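Local coordinates for cyclic nucleotide-binding protein (Ruegeria pomeroyi, PDB 3FX3) that probably acts as a DNA-binding transcription regulator of the Crp type, joining a cyclic nucleotide-binding domain to a helix-turn-helix domain, at residues D180-A185 with M190-L195. Sequence-based numbering, arbitrary orientation.
With PO4 (phosphate ion), chain H.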
# COMPACT_ATOMS: atom_id res chain seq x y z
N ASP B 180 -24.51 -10.74 6.43
CA ASP B 180 -24.79 -9.62 5.55
C ASP B 180 -23.67 -9.44 4.52
O ASP B 180 -22.65 -8.83 4.81
CB ASP B 180 -24.94 -8.32 6.36
CG ASP B 180 -25.24 -7.13 5.47
OD1 ASP B 180 -25.47 -7.32 4.24
OD2 ASP B 180 -25.22 -6.01 5.99
N LYS B 181 -23.90 -9.91 3.30
CA LYS B 181 -22.85 -9.88 2.27
C LYS B 181 -22.53 -8.45 1.79
O LYS B 181 -21.50 -8.24 1.13
CB LYS B 181 -23.22 -10.79 1.07
CG LYS B 181 -23.50 -12.27 1.43
CD LYS B 181 -22.28 -12.96 2.11
CE LYS B 181 -22.58 -14.40 2.52
NZ LYS B 181 -23.55 -14.51 3.67
N MSE B 182 -23.37 -7.48 2.13
CA MSE B 182 -23.08 -6.09 1.80
C MSE B 182 -21.82 -5.57 2.46
O MSE B 182 -21.17 -4.66 1.95
CB MSE B 182 -24.29 -5.20 2.14
CG MSE B 182 -25.47 -5.49 1.19
SE MSE B 182 -27.03 -4.26 1.21
CE MSE B 182 -26.00 -2.58 1.06
N LEU B 183 -21.43 -6.16 3.60
CA LEU B 183 -20.16 -5.80 4.21
C LEU B 183 -18.99 -6.19 3.33
O LEU B 183 -18.01 -5.46 3.24
CB LEU B 183 -20.02 -6.47 5.59
CG LEU B 183 -21.05 -6.02 6.64
CD1 LEU B 183 -21.01 -6.92 7.85
CD2 LEU B 183 -20.83 -4.56 7.05
N ILE B 184 -19.08 -7.34 2.67
CA ILE B 184 -18.00 -7.78 1.75
C ILE B 184 -18.01 -6.88 0.50
O ILE B 184 -16.95 -6.46 0.01
CB ILE B 184 -18.17 -9.26 1.34
CG1 ILE B 184 -18.12 -10.15 2.58
CG2 ILE B 184 -17.10 -9.68 0.34
CD1 ILE B 184 -16.98 -9.83 3.53
N ALA B 185 -19.20 -6.54 0.04
CA ALA B 185 -19.34 -5.70 -1.13
C ALA B 185 -18.68 -4.37 -0.87
O ALA B 185 -17.90 -3.88 -1.70
CB ALA B 185 -20.84 -5.52 -1.51
N MSE B 190 -17.69 -2.88 -4.36
CA MSE B 190 -18.64 -3.39 -5.38
C MSE B 190 -20.08 -3.12 -4.99
O MSE B 190 -20.42 -3.17 -3.81
CB MSE B 190 -18.49 -4.90 -5.58
CG MSE B 190 -17.15 -5.32 -6.12
SE MSE B 190 -16.92 -7.28 -6.13
CE MSE B 190 -17.90 -7.68 -7.80
N LYS B 191 -20.93 -2.85 -5.97
CA LYS B 191 -22.39 -2.83 -5.71
C LYS B 191 -22.83 -4.23 -5.25
O LYS B 191 -22.28 -5.23 -5.71
CB LYS B 191 -23.18 -2.43 -6.96
CG LYS B 191 -22.94 -0.99 -7.46
CD LYS B 191 -23.27 0.06 -6.37
CE LYS B 191 -23.42 1.49 -6.95
NZ LYS B 191 -23.81 2.49 -5.88
N PRO B 192 -23.78 -4.31 -4.31
CA PRO B 192 -24.36 -5.59 -3.83
C PRO B 192 -24.68 -6.59 -4.93
O PRO B 192 -24.33 -7.77 -4.84
CB PRO B 192 -25.65 -5.14 -3.15
CG PRO B 192 -25.31 -3.78 -2.58
CD PRO B 192 -24.23 -3.18 -3.48
N GLU B 193 -25.31 -6.10 -5.99
CA GLU B 193 -25.74 -6.97 -7.06
C GLU B 193 -24.56 -7.45 -7.90
O GLU B 193 -24.58 -8.58 -8.44
CB GLU B 193 -26.84 -6.28 -7.91
CG GLU B 193 -26.44 -5.03 -8.73
CD GLU B 193 -26.37 -3.70 -7.91
OE1 GLU B 193 -26.56 -3.65 -6.67
OE2 GLU B 193 -26.11 -2.68 -8.58
N SER B 194 -23.51 -6.62 -7.99
CA SER B 194 -22.26 -7.04 -8.64
C SER B 194 -21.60 -8.17 -7.87
O SER B 194 -21.12 -9.12 -8.47
CB SER B 194 -21.28 -5.88 -8.77
OG SER B 194 -21.75 -4.91 -9.68
N LEU B 195 -21.56 -8.06 -6.55
CA LEU B 195 -21.02 -9.15 -5.73
C LEU B 195 -21.79 -10.44 -5.97
O LEU B 195 -21.20 -11.53 -6.05
CB LEU B 195 -21.02 -8.80 -4.24
CG LEU B 195 -20.42 -9.84 -3.30
CD1 LEU B 195 -19.00 -10.14 -3.69
CD2 LEU B 195 -20.49 -9.42 -1.84
P PO4 H . -20.22 -6.64 -13.12
O1 PO4 H . -20.75 -5.33 -12.57
O2 PO4 H . -21.37 -7.41 -13.72
O3 PO4 H . -19.60 -7.50 -12.03
O4 PO4 H . -19.19 -6.36 -14.19
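Leu195 reaches across from the first turn of helix 192-203 and sets one methyl, CD2, against residues Lys181 to Ala185. With CG anti to the backbone N (chi1 -178°), the branch extends toward the other helix, where CD2 lies 3.4 Å from Lys181 O and 3.9 Å from Ala185 CB. Leu195 CD2 is also 3.9 Å from CB of the beta-branched Ile184, so a single carbon packs on backbone and side chains alike. Ala185, small and buried, makes a close van der Waals contact, its CB 3.3 Å from Met190 O. Further out, where the contact is more open, Met182 (selenomethionine) bends at chi3 and brings its CE up to the CG corner of the Pro192 ring, 3.9 Å away, the two side chains at an oblique angle.

Polar contact across the pair comes down to one backbone bond: Met190 N donates to Ala185 O at 2.8 Å, nearly straight at 172°, tying the first helix to the loop before the second. At the other end, Asp180 OD1 caps Met182 N, the donor standing above the carboxylate plane, while Lys181 NZ hydrogen-bonds to carbonyls including Arg211 O, Pro178 O and Tyr179 O. Ser194 OG lies 3.1 Å from O1 of a phosphate ion, probably from the crystallisation liquor, which Arg197 NE also binds.

The two helices and the turn between them form the helix-turn-helix of a Crp-like domain, with helix 192-203 as the probable recognition helix. Helix 154-165 lies against both, Phe161 touching Ile184 and Val158 touching Met190 and Leu195, while Leu183 meets Val76 and Val79 of strand 74-81.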